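Long-range contact in Adp-ribosyltransferase (Staphylococcus aureus, PDB 1OJQ), which probably transfers ADP-ribose from NAD+ to a target protein, as a C3-type mono-ADP-ribosyltransferase exoenzyme: residues Thr162-Ile167 with Gln179-Pro184. Residues are numbered along the deposited sequence; the frame is centred on the assembly and turned at random.
Sequences TKAAYI and QEVLLP
Residues 165-166 run antiparallel to strand 180-183 and form an outer strand of a three-stranded sheet, joined by three nearly straight backbone hydrogen bonds. Ala165 and Leu182 are a hydrogen-bonded pair: Ala165 N gives to Leu182 O at 3.0 Å and Leu182 N returns to Ala165 O at 2.7 Å. Ile167 N donates to Glu180 O, N-H...O 179°, and between these two points the pair Tyr166-Val181 is non-hydrogen-bonded. Ala165 O also receives a CA-H...O contact from Val181 CA. With CG anti to the backbone N (chi1 175°), the Tyr166 ring reaches along the partner strand; Val181 CG2 lies at its edge, 4.1 Å from Tyr166 CD1. The Gln179 chain, bent at chi2, brings NE2 in the plane of this ring to 2.6 Å from Tyr166 OH, while its OE1 is hydrogen-bonded to Thr13 OG1 of helix 9-23, which also packs on Tyr166. On the Tyr166-Val181 face, Ala164 CB rests against both Val181 CG1 and Leu183 CD2. The other face carries Ala165 and Leu182, with helix 59-73 covering Leu182. Ile167 holds CG1 in the crowded position between N and the carbonyl carbon (chi1 68°), which lays it alongside Glu180: Ile167 CD1 is 3.5 Å from Glu180 CD. The extended Glu180, CG anti to N, takes a weak hydrogen bond at OE2 from Ser138 OG. Farther along, the Pro184 ring meets Lys163, CG to CB 3.7 Å. Glu180 binds NAD+, as does Thr37, which touches Ile167. The Glu180 carboxylate thus has an aliphatic wall along its stem and a weak polar contact at its tip, which could hold its direction and, by limiting solvent on the Ile167 side, perhaps raise its proton affinity.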
loop_
_atom_site.group_PDB
_atom_site.type_symbol
_atom_site.label_atom_id
_atom_site.label_comp_id
_atom_site.label_asym_id
_atom_site.label_seq_id
_atom_site.Cartn_x
_atom_site.Cartn_y
_atom_site.Cartn_z
ATOM N N THR A 162 -10.718 -8.839 -5.234
ATOM C CA THR A 162 -10.217 -7.578 -5.805
ATOM C C THR A 162 -8.895 -7.806 -6.541
ATOM O O THR A 162 -8.131 -8.740 -6.243
ATOM C CB THR A 162 -10.101 -6.530 -4.675
ATOM O OG1 THR A 162 -10.097 -5.213 -5.223
ATOM C CG2 THR A 162 -8.789 -6.678 -3.906
ATOM N N LYS A 163 -8.603 -6.950 -7.528
ATOM C CA LYS A 163 -7.357 -7.102 -8.287
ATOM C C LYS A 163 -6.159 -6.883 -7.377
ATOM O O LYS A 163 -6.120 -5.893 -6.639
ATOM C CB LYS A 163 -7.311 -6.111 -9.444
ATOM C CG LYS A 163 -8.306 -6.417 -10.558
ATOM C CD LYS A 163 -8.199 -5.381 -11.668
ATOM C CE LYS A 163 -9.212 -5.630 -12.768
ATOM N NZ LYS A 163 -10.611 -5.727 -12.244
ATOM N N ALA A 164 -5.186 -7.776 -7.426
ATOM C CA ALA A 164 -3.972 -7.610 -6.614
ATOM C C ALA A 164 -2.867 -8.528 -7.133
ATOM O O ALA A 164 -3.162 -9.674 -7.483
ATOM C CB ALA A 164 -4.271 -7.923 -5.160
ATOM N N ALA A 165 -1.638 -8.060 -7.194
ATOM C CA ALA A 165 -0.533 -8.908 -7.644
ATOM C C ALA A 165 0.391 -9.225 -6.467
ATOM O O ALA A 165 0.869 -8.312 -5.801
ATOM C CB ALA A 165 0.338 -8.261 -8.714
ATOM N N TYR A 166 0.637 -10.513 -6.234
ATOM C CA TYR A 166 1.671 -10.822 -5.246
ATOM C C TYR A 166 2.999 -10.924 -5.985
ATOM O O TYR A 166 3.047 -11.724 -6.922
ATOM C CB TYR A 166 1.409 -12.128 -4.518
ATOM C CG TYR A 166 2.491 -12.591 -3.563
ATOM C CD1 TYR A 166 2.608 -12.036 -2.287
ATOM C CD2 TYR A 166 3.396 -13.587 -3.919
ATOM C CE1 TYR A 166 3.603 -12.482 -1.426
ATOM C CE2 TYR A 166 4.380 -14.039 -3.054
ATOM C CZ TYR A 166 4.486 -13.475 -1.793
ATOM O OH TYR A 166 5.459 -13.896 -0.916
ATOM N N ILE A 167 3.983 -10.142 -5.543
ATOM C CA ILE A 167 5.175 -10.079 -6.366
ATOM C C ILE A 167 6.442 -10.493 -5.645
ATOM O O ILE A 167 7.528 -10.187 -6.155
ATOM C CB ILE A 167 5.313 -8.647 -6.939
ATOM C CG1 ILE A 167 5.633 -7.589 -5.885
ATOM C CG2 ILE A 167 4.056 -8.273 -7.729
ATOM C CD1 ILE A 167 5.900 -6.220 -6.503
ATOM N N GLN A 179 7.462 -9.383 0.979
ATOM C CA GLN A 179 6.102 -9.922 0.899
ATOM C C GLN A 179 5.180 -8.948 0.177
ATOM O O GLN A 179 4.038 -8.749 0.583
ATOM C CB GLN A 179 5.592 -10.231 2.317
ATOM C CG GLN A 179 6.353 -11.395 2.951
ATOM C CD GLN A 179 6.094 -12.732 2.281
ATOM O OE1 GLN A 179 6.889 -13.664 2.508
ATOM N NE2 GLN A 179 5.047 -12.910 1.505
ATOM N N GLU A 180 5.673 -8.328 -0.891
ATOM C CA GLU A 180 4.941 -7.240 -1.520
ATOM C C GLU A 180 3.717 -7.690 -2.298
ATOM O O GLU A 180 3.707 -8.634 -3.067
ATOM C CB GLU A 180 5.867 -6.423 -2.452
ATOM C CG GLU A 180 5.100 -5.206 -3.021
ATOM C CD GLU A 180 5.989 -4.180 -3.687
ATOM O OE1 GLU A 180 7.235 -4.291 -3.620
ATOM O OE2 GLU A 180 5.427 -3.228 -4.294
ATOM N N VAL A 181 2.635 -6.938 -2.083
ATOM C CA VAL A 181 1.419 -7.038 -2.891
ATOM C C VAL A 181 1.251 -5.715 -3.628
ATOM O O VAL A 181 1.277 -4.669 -2.956
ATOM C CB VAL A 181 0.185 -7.343 -2.025
ATOM C CG1 VAL A 181 -1.110 -7.190 -2.794
ATOM C CG2 VAL A 181 0.355 -8.755 -1.459
ATOM N N LEU A 182 1.119 -5.729 -4.939
ATOM C CA LEU A 182 0.959 -4.501 -5.722
ATOM C C LEU A 182 -0.510 -4.290 -6.048
ATOM O O LEU A 182 -1.112 -5.196 -6.624
ATOM C CB LEU A 182 1.832 -4.626 -6.972
ATOM C CG LEU A 182 2.059 -3.344 -7.771
ATOM C CD1 LEU A 182 2.742 -2.290 -6.909
ATOM C CD2 LEU A 182 2.841 -3.669 -9.036
ATOM N N LEU A 183 -1.107 -3.158 -5.703
ATOM C CA LEU A 183 -2.510 -2.866 -5.999
ATOM C C LEU A 183 -2.668 -1.936 -7.193
ATOM O O LEU A 183 -1.773 -1.135 -7.488
ATOM C CB LEU A 183 -3.193 -2.236 -4.763
ATOM C CG LEU A 183 -3.019 -3.005 -3.438
ATOM C CD1 LEU A 183 -3.662 -2.253 -2.277
ATOM C CD2 LEU A 183 -3.578 -4.407 -3.601
ATOM N N PRO A 184 -3.789 -2.007 -7.898
ATOM C CA PRO A 184 -4.056 -1.174 -9.051
ATOM C C PRO A 184 -3.921 0.314 -8.747
ATOM O O PRO A 184 -4.162 0.774 -7.632
ATOM C CB PRO A 184 -5.549 -1.413 -9.336
ATOM C CG PRO A 184 -5.813 -2.768 -8.788
ATOM C CD PRO A 184 -4.891 -2.945 -7.617
#